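Local coordinates for 3-phytase (Klebsiella pneumoniae, PDB 2WNH), which probably hydrolyses the 3-phosphate of phytate (inositol hexakisphosphate), as a member of the histidine acid phosphatase family, at residues L81-P86 with F113-V118; I91-A95 with V400-L404; T258-R262 with R391-S396. The protein carries 3 engineered substitutions. All coordinates share one frame. Residue numbers count along the deposited sequence, not the author numbering.

Contact 1: residues L81-P86 with F113-V118; sequences LQAGCP and FPGCGV
Residues 81-86 run as an extended loop, with phi near -60° to -106° and psi near 150° or above, broken by Gly84 at phi 80° and psi -151°. Residues 113-118 leave a helix at Phe113 and fold at once into a type II beta turn from Phe113 to Cys116. Gly115 holds the third turn position with positive phi (69°/11°), and Cys116 N is hydrogen-bonded to Phe113 O at 3.1 Å. No hydrogen bond links the two segments. The CA atoms of Cys85 and Cys116 lie 5.6 Å apart.

A disulfide joins the loops there: Cys85 SG to Cys116 SG is 2.0 Å, chi3 is -78°, and both chi1 angles are m. Pro86 packs beside it. Its CG sits over one face of the Phe113 ring (chi1 m, -54°; chi2 -75°) in a CH-pi contact, 3.8 Å from the centroid and 18° off the ring normal. Pro86 CG also meets Val118 CG2 at 3.6 Å, and Pro86 CD lies 4.0 Å from Cys116 CB. Leu81, rotamer mt, brings CD1 to 4.0 Å from Phe113 CE1.

The turn borders a second subunit, whose Arg349 NE donates a hydrogen bond to Gly115 O. The disulfide thus ties together two irregular loops, one after helix 58-77 and one after helix 99-112. Leu81 and Phe113 reach inward to Arg76 of helix 58-77 and Trp284 of strand 284-289.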
ATOM      1  N   LEU B  81       0.710 -20.420  -4.151  1.00 16.56           N
ATOM      2  CA  LEU B  81       1.595 -19.666  -3.262  1.00 18.31           C
ATOM      3  C   LEU B  81       0.815 -19.005  -2.156  1.00 18.33           C
ATOM      4  O   LEU B  81      -0.364 -18.661  -2.325  1.00 19.46           O
ATOM      5  CB  LEU B  81       2.320 -18.550  -4.030  1.00 16.56           C
ATOM      6  CG  LEU B  81       3.192 -19.073  -5.184  1.00 17.39           C
ATOM      7  CD1 LEU B  81       3.707 -17.910  -6.058  1.00 17.12           C
ATOM      8  CD2 LEU B  81       4.304 -19.984  -4.688  1.00 19.59           C
ATOM      9  N   GLN B  82       1.523 -18.781  -1.048  1.00 21.39           N
ATOM     10  CA  GLN B  82       0.992 -18.053   0.107  1.00 21.24           C
ATOM     11  C   GLN B  82       0.906 -16.556  -0.148  1.00 22.15           C
ATOM     12  O   GLN B  82       1.638 -15.994  -0.964  1.00 18.96           O
ATOM     13  CB  GLN B  82       1.841 -18.326   1.368  1.00 21.93           C
ATOM     14  CG  GLN B  82       3.309 -17.863   1.313  1.00 20.74           C
ATOM     15  CD  GLN B  82       4.262 -18.941   0.850  1.00 20.69           C
ATOM     16  OE1 GLN B  82       4.226 -19.369  -0.303  1.00 23.63           O
ATOM     17  NE2 GLN B  82       5.122 -19.403   1.760  1.00 19.64           N
ATOM     18  N   ALA B  83       0.008 -15.897   0.577  1.00 22.42           N
ATOM     19  CA  ALA B  83       0.033 -14.453   0.655  1.00 22.85           C
ATOM     20  C   ALA B  83       1.367 -14.024   1.289  1.00 22.74           C
ATOM     21  O   ALA B  83       1.946 -14.759   2.111  1.00 24.06           O
ATOM     22  CB  ALA B  83      -1.157 -13.978   1.519  1.00 24.53           C
ATOM     23  N   GLY B  84       1.863 -12.854   0.904  1.00 23.12           N
ATOM     24  CA  GLY B  84       3.080 -12.310   1.522  1.00 22.78           C
ATOM     25  C   GLY B  84       4.355 -12.909   0.972  1.00 22.29           C
ATOM     26  O   GLY B  84       4.410 -13.313  -0.184  1.00 22.63           O
ATOM     27  N   CYS B  85       5.388 -12.966   1.800  1.00 21.91           N
ATOM     28  CA  CYS B  85       6.673 -13.441   1.335  1.00 21.66           C
ATOM     29  C   CYS B  85       6.754 -14.959   1.382  1.00 21.19           C
ATOM     30  O   CYS B  85       6.102 -15.593   2.220  1.00 20.09           O
ATOM     31  CB  CYS B  85       7.821 -12.783   2.093  1.00 21.74           C
ATOM     32  SG  CYS B  85       7.932 -10.993   1.765  0.70 21.17           S
ATOM     33  N   PRO B  86       7.522 -15.542   0.453  1.00 21.21           N
ATOM     34  CA  PRO B  86       7.631 -16.984   0.309  1.00 19.81           C
ATOM     35  C   PRO B  86       8.548 -17.582   1.378  1.00 21.11           C
ATOM     36  O   PRO B  86       9.226 -16.848   2.114  1.00 22.22           O
ATOM     37  CB  PRO B  86       8.251 -17.134  -1.093  1.00 20.43           C
ATOM     38  CG  PRO B  86       9.099 -15.905  -1.230  1.00 20.83           C
ATOM     39  CD  PRO B  86       8.344 -14.825  -0.547  1.00 21.09           C
ATOM     40  N   PHE B 113       7.616 -11.446  -5.799  1.00 13.86           N
ATOM     41  CA  PHE B 113       7.547 -11.342  -4.334  1.00 13.50           C
ATOM     42  C   PHE B 113       8.053  -9.976  -3.899  1.00 14.60           C
ATOM     43  O   PHE B 113       9.194  -9.843  -3.451  1.00 14.50           O
ATOM     44  CB  PHE B 113       8.401 -12.465  -3.719  1.00 15.19           C
ATOM     45  CG  PHE B 113       8.028 -13.843  -4.227  1.00 15.87           C
ATOM     46  CD1 PHE B 113       6.862 -14.473  -3.773  1.00 17.18           C
ATOM     47  CD2 PHE B 113       8.827 -14.495  -5.164  1.00 15.67           C
ATOM     48  CE1 PHE B 113       6.505 -15.755  -4.244  1.00 15.94           C
ATOM     49  CE2 PHE B 113       8.491 -15.756  -5.658  1.00 14.64           C
ATOM     50  CZ  PHE B 113       7.344 -16.406  -5.199  1.00 14.66           C
ATOM     51  N   PRO B 114       7.225  -8.937  -4.095  1.00 15.37           N
ATOM     52  CA  PRO B 114       7.693  -7.544  -3.898  1.00 14.33           C
ATOM     53  C   PRO B 114       8.341  -7.292  -2.528  1.00 13.99           C
ATOM     54  O   PRO B 114       7.734  -7.554  -1.488  1.00 14.66           O
ATOM     55  CB  PRO B 114       6.419  -6.718  -4.071  1.00 16.23           C
ATOM     56  CG  PRO B 114       5.569  -7.575  -5.038  1.00 15.71           C
ATOM     57  CD  PRO B 114       5.821  -8.991  -4.532  1.00 13.41           C
ATOM     58  N   GLY B 115       9.585  -6.810  -2.548  1.00 13.06           N
ATOM     59  CA  GLY B 115      10.326  -6.429  -1.345  1.00 14.01           C
ATOM     60  C   GLY B 115      10.738  -7.566  -0.428  1.00 13.44           C
ATOM     61  O   GLY B 115      11.164  -7.336   0.693  1.00 16.21           O
ATOM     62  N   CYS B 116      10.601  -8.799  -0.908  1.00 12.61           N
ATOM     63  CA  CYS B 116      10.855  -9.987  -0.081  1.00 13.51           C
ATOM     64  C   CYS B 116      12.326 -10.462   0.023  1.00 13.94           C
ATOM     65  O   CYS B 116      12.617 -11.433   0.747  1.00 14.40           O
ATOM     66  CB  CYS B 116       9.942 -11.148  -0.533  1.00 13.58           C
ATOM     67  SG  CYS B 116       8.216 -10.785  -0.247  0.70 11.52           S
ATOM     68  N   GLY B 117      13.237  -9.798  -0.674  1.00 13.96           N
ATOM     69  CA  GLY B 117      14.662 -10.220  -0.717  1.00 14.60           C
ATOM     70  C   GLY B 117      14.871 -11.704  -1.015  1.00 16.14           C
ATOM     71  O   GLY B 117      15.650 -12.374  -0.327  1.00 16.09           O
ATOM     72  N   VAL B 118      14.162 -12.220  -2.020  1.00 15.15           N
ATOM     73  CA  VAL B 118      14.286 -13.626  -2.423  1.00 15.08           C
ATOM     74  C   VAL B 118      15.615 -13.824  -3.153  1.00 16.03           C
ATOM     75  O   VAL B 118      15.943 -13.072  -4.086  1.00 15.15           O
ATOM     76  CB  VAL B 118      13.096 -14.086  -3.282  1.00 14.51           C
ATOM     77  CG1 VAL B 118      13.253 -15.568  -3.665  1.00 15.44           C
ATOM     78  CG2 VAL B 118      11.778 -13.878  -2.497  1.00 15.32           C
TER

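Contact 2: residues I91-A95 with V400-L404; sequences IYVRA and VAMVL
Arg94, Tyr92 and Leu404 carry most of this contact. Arg94 and Tyr92 lie two apart on strand 91-95, so both point toward the irregular C-terminal segment 400-404. The backbones stay apart: CA to CA is 8.1 Å for both Tyr92-Val403 and Arg94-Met402. Side chains bridge the gap.

Arg94 is fully extended, with chi1 to chi3 all t. Its NH1 donates to two carbonyls, Ala401 O at 3.0 Å and Met402 O at 2.9 Å, both near the guanidinium plane. Met402 turns the chain (phi/psi -68°/-38°), which lets both oxygens face the same nitrogen. Arg94 NH2 forms a salt bridge with Asp128.

Tyr92 has chi1 t and chi2 80°. Its OH accepts a hydrogen bond from Leu404 N at 2.9 Å. Water 1 joins Tyr92 OH, at 2.7 Å, to Leu404 O, at 2.8 Å. Val403 CG2 lies over one face of the Tyr92 ring. Leu404, rotamer mt, lays CD2 over the guanidinium, 3.6 Å from Arg94 CZ.

Strand 91-95 pairs in parallel with strand 284-289, and helix 99-112 packs on its other side chains. The arrangement is a C-terminal tail bound across a strand of the central sheet in the alpha/beta domain of a histidine acid phosphatase.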
ATOM      1  N   ILE B  91       9.556 -21.705  -3.602  1.00 15.48           N
ATOM      2  CA  ILE B  91      10.304 -21.555  -4.864  1.00 15.59           C
ATOM      3  C   ILE B  91      11.770 -21.945  -4.702  1.00 15.60           C
ATOM      4  O   ILE B  91      12.366 -21.764  -3.622  1.00 15.28           O
ATOM      5  CB  ILE B  91      10.177 -20.099  -5.425  1.00 15.34           C
ATOM      6  CG1 ILE B  91      10.706 -19.966  -6.886  1.00 14.61           C
ATOM      7  CG2 ILE B  91      10.820 -19.067  -4.473  1.00 16.79           C
ATOM      8  CD1 ILE B  91      10.393 -18.612  -7.480  1.00 14.79           C
ATOM      9  N   TYR B  92      12.328 -22.505  -5.776  1.00 14.41           N
ATOM     10  CA  TYR B  92      13.777 -22.678  -5.907  1.00 15.39           C
ATOM     11  C   TYR B  92      14.155 -22.126  -7.259  1.00 14.49           C
ATOM     12  O   TYR B  92      13.584 -22.539  -8.279  1.00 14.56           O
ATOM     13  CB  TYR B  92      14.223 -24.151  -5.777  1.00 15.13           C
ATOM     14  CG  TYR B  92      15.726 -24.313  -5.786  1.00 15.25           C
ATOM     15  CD1 TYR B  92      16.486 -24.069  -4.637  1.00 16.61           C
ATOM     16  CD2 TYR B  92      16.404 -24.683  -6.956  1.00 14.67           C
ATOM     17  CE1 TYR B  92      17.887 -24.199  -4.654  1.00 19.13           C
ATOM     18  CE2 TYR B  92      17.790 -24.825  -6.969  1.00 18.67           C
ATOM     19  CZ  TYR B  92      18.519 -24.579  -5.825  1.00 18.72           C
ATOM     20  OH  TYR B  92      19.904 -24.705  -5.882  1.00 19.25           O
ATOM     21  N   VAL B  93      15.098 -21.183  -7.257  1.00 14.54           N
ATOM     22  CA  VAL B  93      15.532 -20.539  -8.507  1.00 15.34           C
ATOM     23  C   VAL B  93      16.958 -20.922  -8.837  1.00 15.15           C
ATOM     24  O   VAL B  93      17.883 -20.684  -8.042  1.00 15.55           O
ATOM     25  CB  VAL B  93      15.411 -18.993  -8.425  1.00 15.05           C
ATOM     26  CG1 VAL B  93      15.788 -18.368  -9.761  1.00 15.67           C
ATOM     27  CG2 VAL B  93      13.973 -18.581  -8.022  1.00 14.97           C
ATOM     28  N   ARG B  94      17.137 -21.528 -10.015  1.00 14.95           N
ATOM     29  CA  ARG B  94      18.461 -21.909 -10.496  1.00 14.58           C
ATOM     30  C   ARG B  94      18.733 -21.213 -11.845  1.00 14.65           C
ATOM     31  O   ARG B  94      18.037 -21.447 -12.829  1.00 15.04           O
ATOM     32  CB  ARG B  94      18.547 -23.438 -10.633  1.00 14.48           C
ATOM     33  CG  ARG B  94      19.917 -23.904 -11.152  1.00 15.15           C
ATOM     34  CD  ARG B  94      20.171 -25.356 -10.807  1.00 16.65           C
ATOM     35  NE  ARG B  94      21.317 -25.906 -11.542  1.00 16.66           N
ATOM     36  CZ  ARG B  94      21.820 -27.101 -11.282  1.00 17.95           C
ATOM     37  NH1 ARG B  94      21.305 -27.816 -10.273  1.00 17.15           N
ATOM     38  NH2 ARG B  94      22.830 -27.581 -12.008  1.00 16.33           N
ATOM     39  N   ALA B  95      19.714 -20.318 -11.839  1.00 15.05           N
ATOM     40  CA  ALA B  95      20.094 -19.537 -13.012  1.00 15.19           C
ATOM     41  C   ALA B  95      21.416 -20.011 -13.580  1.00 15.69           C
ATOM     42  O   ALA B  95      22.349 -20.334 -12.836  1.00 15.13           O
ATOM     43  CB  ALA B  95      20.195 -18.059 -12.660  1.00 14.85           C
ATOM     44  N   VAL B 400      21.015 -34.941 -12.513  1.00 22.80           N
ATOM     45  CA  VAL B 400      21.655 -33.745 -11.992  1.00 23.28           C
ATOM     46  C   VAL B 400      20.927 -33.476 -10.688  1.00 21.82           C
ATOM     47  O   VAL B 400      19.709 -33.491 -10.671  1.00 21.76           O
ATOM     48  CB  VAL B 400      21.450 -32.530 -12.944  1.00 23.91           C
ATOM     49  CG1 VAL B 400      21.983 -31.220 -12.321  1.00 24.81           C
ATOM     50  CG2 VAL B 400      22.114 -32.785 -14.288  1.00 25.47           C
ATOM     51  N   ALA B 401      21.668 -33.264  -9.606  1.00 20.92           N
ATOM     52  CA  ALA B 401      21.064 -32.766  -8.358  1.00 20.23           C
ATOM     53  C   ALA B 401      20.578 -31.341  -8.638  1.00 19.71           C
ATOM     54  O   ALA B 401      21.400 -30.451  -8.895  1.00 20.34           O
ATOM     55  CB  ALA B 401      22.091 -32.725  -7.255  1.00 20.90           C
ATOM     56  N   MET B 402      19.266 -31.116  -8.541  1.00 18.85           N
ATOM     57  CA  MET B 402      18.687 -29.794  -8.821  1.00 18.81           C
ATOM     58  C   MET B 402      19.097 -28.744  -7.793  1.00 18.97           C
ATOM     59  O   MET B 402      19.369 -27.583  -8.135  1.00 16.47           O
ATOM     60  CB  MET B 402      17.153 -29.893  -8.942  1.00 18.92           C
ATOM     61  CG  MET B 402      16.497 -28.586  -9.345  1.00 19.24           C
ATOM     62  SD  MET B 402      17.096 -27.878 -10.916  1.00 18.50           S
ATOM     63  CE  MET B 402      16.539 -29.133 -12.062  1.00 18.98           C
ATOM     64  N   VAL B 403      19.167 -29.146  -6.528  1.00 18.51           N
ATOM     65  CA  VAL B 403      19.658 -28.231  -5.510  1.00 20.11           C
ATOM     66  C   VAL B 403      21.173 -28.157  -5.557  1.00 22.29           C
ATOM     67  O   VAL B 403      21.863 -29.118  -5.202  1.00 22.32           O
ATOM     68  CB  VAL B 403      19.195 -28.604  -4.090  1.00 20.86           C
ATOM     69  CG1 VAL B 403      19.769 -27.590  -3.078  1.00 21.66           C
ATOM     70  CG2 VAL B 403      17.675 -28.619  -4.027  1.00 19.63           C
ATOM     71  N   LEU B 404      21.684 -27.018  -6.007  1.00 22.87           N
ATOM     72  CA  LEU B 404      23.125 -26.810  -6.072  1.00 26.33           C
ATOM     73  C   LEU B 404      23.763 -26.993  -4.693  1.00 29.74           C
ATOM     74  O   LEU B 404      23.251 -26.469  -3.700  1.00 28.64           O
ATOM     75  CB  LEU B 404      23.444 -25.434  -6.661  1.00 24.12           C
ATOM     76  CG  LEU B 404      23.180 -25.341  -8.166  1.00 23.18           C
ATOM     77  CD1 LEU B 404      23.017 -23.890  -8.600  1.00 23.79           C
ATOM     78  CD2 LEU B 404      24.302 -26.006  -8.946  1.00 19.03           C
TER
HETATM   79  O   HOH W   1      21.339 -24.431  -3.658  1.00 23.60           O

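Contact 3: residues T258-R262 with R391-S396; sequences TAQKR and RIDRPS
This is a polar surface contact between a helix and a loop of the histidine phosphatase fold. Residues 258-262 lie on helix 256-274. Residues 391-396 follow helix 381-388 and end in a short 3-10 turn, 394-396. The helical segment is regular, with Arg262 N hydrogen-bonded to Thr258 O at 2.9 Å. The closest CA pairs are Gln260-Asp393 at 5.5 Å and Lys261-Ser396 at 5.6 Å.

Gln260 has the largest area covered. With chi1 m and chi2 t, its NE2 donates to Arg391 O at 3.0 Å. Its CB packs on Asp393 CB at 4.0 Å, and its carbonyl O lies 3.5 Å from Ser396 CB. The Arg391 side chain leads away from the helix segment and hydrogen-bonds to Thr299 O. Ser264, one turn further along helix 256-274, accepts a hydrogen bond from Asp393 N and donates one to Gln260 O.

Asp393 also shapes its own loop. Its O accepts a hydrogen bond from Ser396 N at 2.9 Å, and its OD2 accepts one from Ser396 OG at 2.6 Å. Lys261 starts out away from the loop, but three m rotamers curl it back. Its NZ donates to Ser396 OG at 3.0 Å and also hydrogen-bonds to Ala138 O. Asp393 OD2 is 4.4 Å from Lys261 NZ, too far for a salt bridge. Water 2 donates to both Lys261 O and Ser396 O, each at 2.8 Å.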
ATOM      1  N   THR B 258      21.504 -32.462 -32.455  1.00 18.49           N
ATOM      2  CA  THR B 258      22.113 -31.457 -31.584  1.00 18.90           C
ATOM      3  C   THR B 258      21.259 -31.308 -30.324  1.00 18.44           C
ATOM      4  O   THR B 258      21.792 -31.254 -29.211  1.00 19.35           O
ATOM      5  CB  THR B 258      22.229 -30.112 -32.302  1.00 20.21           C
ATOM      6  OG1 THR B 258      23.102 -30.251 -33.439  1.00 21.01           O
ATOM      7  CG2 THR B 258      22.774 -29.016 -31.377  1.00 19.04           C
ATOM      8  N   ALA B 259      19.943 -31.255 -30.520  1.00 18.75           N
ATOM      9  CA  ALA B 259      19.018 -31.086 -29.388  1.00 18.53           C
ATOM     10  C   ALA B 259      19.090 -32.294 -28.448  1.00 19.98           C
ATOM     11  O   ALA B 259      19.019 -32.151 -27.227  1.00 20.70           O
ATOM     12  CB  ALA B 259      17.606 -30.882 -29.890  1.00 17.93           C
ATOM     13  N   GLN B 260      19.241 -33.486 -29.012  1.00 19.63           N
ATOM     14  CA  GLN B 260      19.360 -34.695 -28.194  1.00 19.36           C
ATOM     15  C   GLN B 260      20.636 -34.681 -27.356  1.00 19.44           C
ATOM     16  O   GLN B 260      20.609 -34.967 -26.162  1.00 19.44           O
ATOM     17  CB  GLN B 260      19.290 -35.945 -29.082  1.00 18.70           C
ATOM     18  CG  GLN B 260      17.892 -36.256 -29.564  1.00 19.67           C
ATOM     19  CD  GLN B 260      17.851 -37.462 -30.475  1.00 26.01           C
ATOM     20  OE1 GLN B 260      18.682 -37.598 -31.379  1.00 26.19           O
ATOM     21  NE2 GLN B 260      16.861 -38.322 -30.275  1.00 25.55           N
ATOM     22  N   LYS B 261      21.764 -34.333 -27.976  1.00 19.73           N
ATOM     23  CA  LYS B 261      23.030 -34.296 -27.245  1.00 20.48           C
ATOM     24  C   LYS B 261      23.077 -33.208 -26.179  1.00 20.46           C
ATOM     25  O   LYS B 261      23.555 -33.429 -25.066  1.00 19.94           O
ATOM     26  CB  LYS B 261      24.234 -34.123 -28.194  1.00 20.43           C
ATOM     27  CG  LYS B 261      24.538 -35.377 -29.016  1.00 22.91           C
ATOM     28  CD  LYS B 261      24.833 -36.610 -28.149  1.00 24.67           C
ATOM     29  CE  LYS B 261      25.954 -36.380 -27.117  1.00 27.18           C
ATOM     30  NZ  LYS B 261      26.173 -37.575 -26.239  1.00 27.77           N
ATOM     31  N   ARG B 262      22.586 -32.023 -26.531  1.00 20.67           N
ATOM     32  CA  ARG B 262      22.804 -30.858 -25.689  1.00 19.92           C
ATOM     33  C   ARG B 262      21.598 -30.420 -24.840  1.00 19.14           C
ATOM     34  O   ARG B 262      21.766 -29.609 -23.939  1.00 18.97           O
ATOM     35  CB  ARG B 262      23.333 -29.689 -26.532  1.00 20.75           C
ATOM     36  CG  ARG B 262      24.773 -29.891 -27.063  1.00 24.85           C
ATOM     37  CD  ARG B 262      25.357 -28.582 -27.557  1.00 33.29           C
ATOM     38  NE  ARG B 262      25.609 -27.658 -26.456  1.00 41.52           N
ATOM     39  CZ  ARG B 262      25.448 -26.337 -26.514  1.00 43.73           C
ATOM     40  NH1 ARG B 262      25.012 -25.756 -27.628  1.00 45.68           N
ATOM     41  NH2 ARG B 262      25.701 -25.596 -25.441  1.00 47.06           N
ATOM     42  N   ARG B 391      11.998 -38.390 -27.293  1.00 22.66           N
ATOM     43  CA  ARG B 391      13.183 -38.084 -28.078  1.00 21.61           C
ATOM     44  C   ARG B 391      14.403 -37.896 -27.202  1.00 21.24           C
ATOM     45  O   ARG B 391      15.474 -37.618 -27.720  1.00 21.30           O
ATOM     46  CB  ARG B 391      12.976 -36.813 -28.923  1.00 21.17           C
ATOM     47  CG  ARG B 391      11.987 -36.954 -30.069  1.00 22.47           C
ATOM     48  CD  ARG B 391      11.680 -35.600 -30.716  1.00 25.37           C
ATOM     49  NE  ARG B 391      11.265 -35.771 -32.104  1.00 29.80           N
ATOM     50  CZ  ARG B 391      11.163 -34.785 -33.001  1.00 33.55           C
ATOM     51  NH1 ARG B 391      11.422 -33.521 -32.672  1.00 29.94           N
ATOM     52  NH2 ARG B 391      10.790 -35.066 -34.245  1.00 34.16           N
ATOM     53  N   ILE B 392      14.262 -38.058 -25.885  1.00 20.76           N
ATOM     54  CA  ILE B 392      15.416 -37.945 -24.981  1.00 21.94           C
ATOM     55  C   ILE B 392      16.436 -39.030 -25.349  1.00 22.43           C
ATOM     56  O   ILE B 392      16.064 -40.182 -25.573  1.00 23.06           O
ATOM     57  CB  ILE B 392      14.995 -38.071 -23.494  1.00 21.48           C
ATOM     58  CG1 ILE B 392      14.297 -36.772 -23.042  1.00 22.57           C
ATOM     59  CG2 ILE B 392      16.200 -38.385 -22.583  1.00 21.67           C
ATOM     60  CD1 ILE B 392      13.451 -36.895 -21.754  1.00 23.62           C
ATOM     61  N   ASP B 393      17.703 -38.634 -25.438  1.00 23.47           N
ATOM     62  CA  ASP B 393      18.800 -39.567 -25.605  1.00 24.47           C
ATOM     63  C   ASP B 393      19.309 -39.864 -24.206  1.00 24.92           C
ATOM     64  O   ASP B 393      19.954 -39.015 -23.578  1.00 24.83           O
ATOM     65  CB  ASP B 393      19.917 -38.947 -26.462  1.00 24.71           C
ATOM     66  CG  ASP B 393      21.064 -39.917 -26.690  1.00 26.08           C
ATOM     67  OD1 ASP B 393      20.800 -41.009 -27.222  1.00 27.74           O
ATOM     68  OD2 ASP B 393      22.215 -39.593 -26.323  1.00 29.04           O
ATOM     69  N   ARG B 394      19.012 -41.065 -23.707  1.00 24.97           N
ATOM     70  CA  ARG B 394      19.307 -41.405 -22.311  1.00 25.76           C
ATOM     71  C   ARG B 394      20.776 -41.272 -21.894  1.00 25.80           C
ATOM     72  O   ARG B 394      21.052 -40.700 -20.840  1.00 25.55           O
ATOM     73  CB  ARG B 394      18.724 -42.768 -21.922  1.00 26.67           C
ATOM     74  CG  ARG B 394      17.197 -42.821 -21.973  1.00 28.38           C
ATOM     75  CD  ARG B 394      16.574 -42.063 -20.786  1.00 31.18           C
ATOM     76  NE  ARG B 394      15.171 -41.740 -21.033  1.00 33.59           N
ATOM     77  CZ  ARG B 394      14.475 -40.837 -20.348  1.00 34.49           C
ATOM     78  NH1 ARG B 394      15.059 -40.141 -19.376  1.00 33.26           N
ATOM     79  NH2 ARG B 394      13.206 -40.615 -20.651  1.00 35.66           N
ATOM     80  N   PRO B 395      21.733 -41.754 -22.722  1.00 26.12           N
ATOM     81  CA  PRO B 395      23.139 -41.513 -22.372  1.00 26.19           C
ATOM     82  C   PRO B 395      23.502 -40.033 -22.229  1.00 25.07           C
ATOM     83  O   PRO B 395      24.471 -39.713 -21.547  1.00 26.00           O
ATOM     84  CB  PRO B 395      23.913 -42.130 -23.551  1.00 26.34           C
ATOM     85  CG  PRO B 395      22.969 -43.144 -24.128  1.00 27.12           C
ATOM     86  CD  PRO B 395      21.599 -42.552 -23.958  1.00 26.55           C
ATOM     87  N   SER B 396      22.742 -39.155 -22.886  1.00 24.17           N
ATOM     88  CA  SER B 396      22.964 -37.713 -22.823  1.00 23.80           C
ATOM     89  C   SER B 396      22.125 -37.057 -21.727  1.00 22.97           C
ATOM     90  O   SER B 396      22.094 -35.837 -21.624  1.00 22.49           O
ATOM     91  CB  SER B 396      22.629 -37.048 -24.155  1.00 24.75           C
ATOM     92  OG  SER B 396      23.385 -37.613 -25.213  1.00 25.86           O
TER
HETATM   93  O   HOH W   2      21.852 -33.339 -22.892  1.00 20.87           O

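How the contacts relate
Contacts 1 and 2 are partly buried, whereas contact 3 lies at the surface. Contact 1 relies on a covalent bond and apolar packing. Contact 2 combines side-chain to backbone hydrogen bonds with apolar cover, and contact 3 is mainly polar. Contacts 1 and 2 touch where Phe113 CE2 meets Ile91 CD1 at 3.9 Å, and they interleave along the chain. Contacts 2 and 3 use neighbouring parts of the C-terminal tail. In contact 3 the tail meets helix 256-274 directly; in contact 2 its side chains also touch that helix. Their centres are 21 Å apart. Contact 3 stands well away from contact 1, about 37 Å between centres. Other subunits reach contact 1 alone.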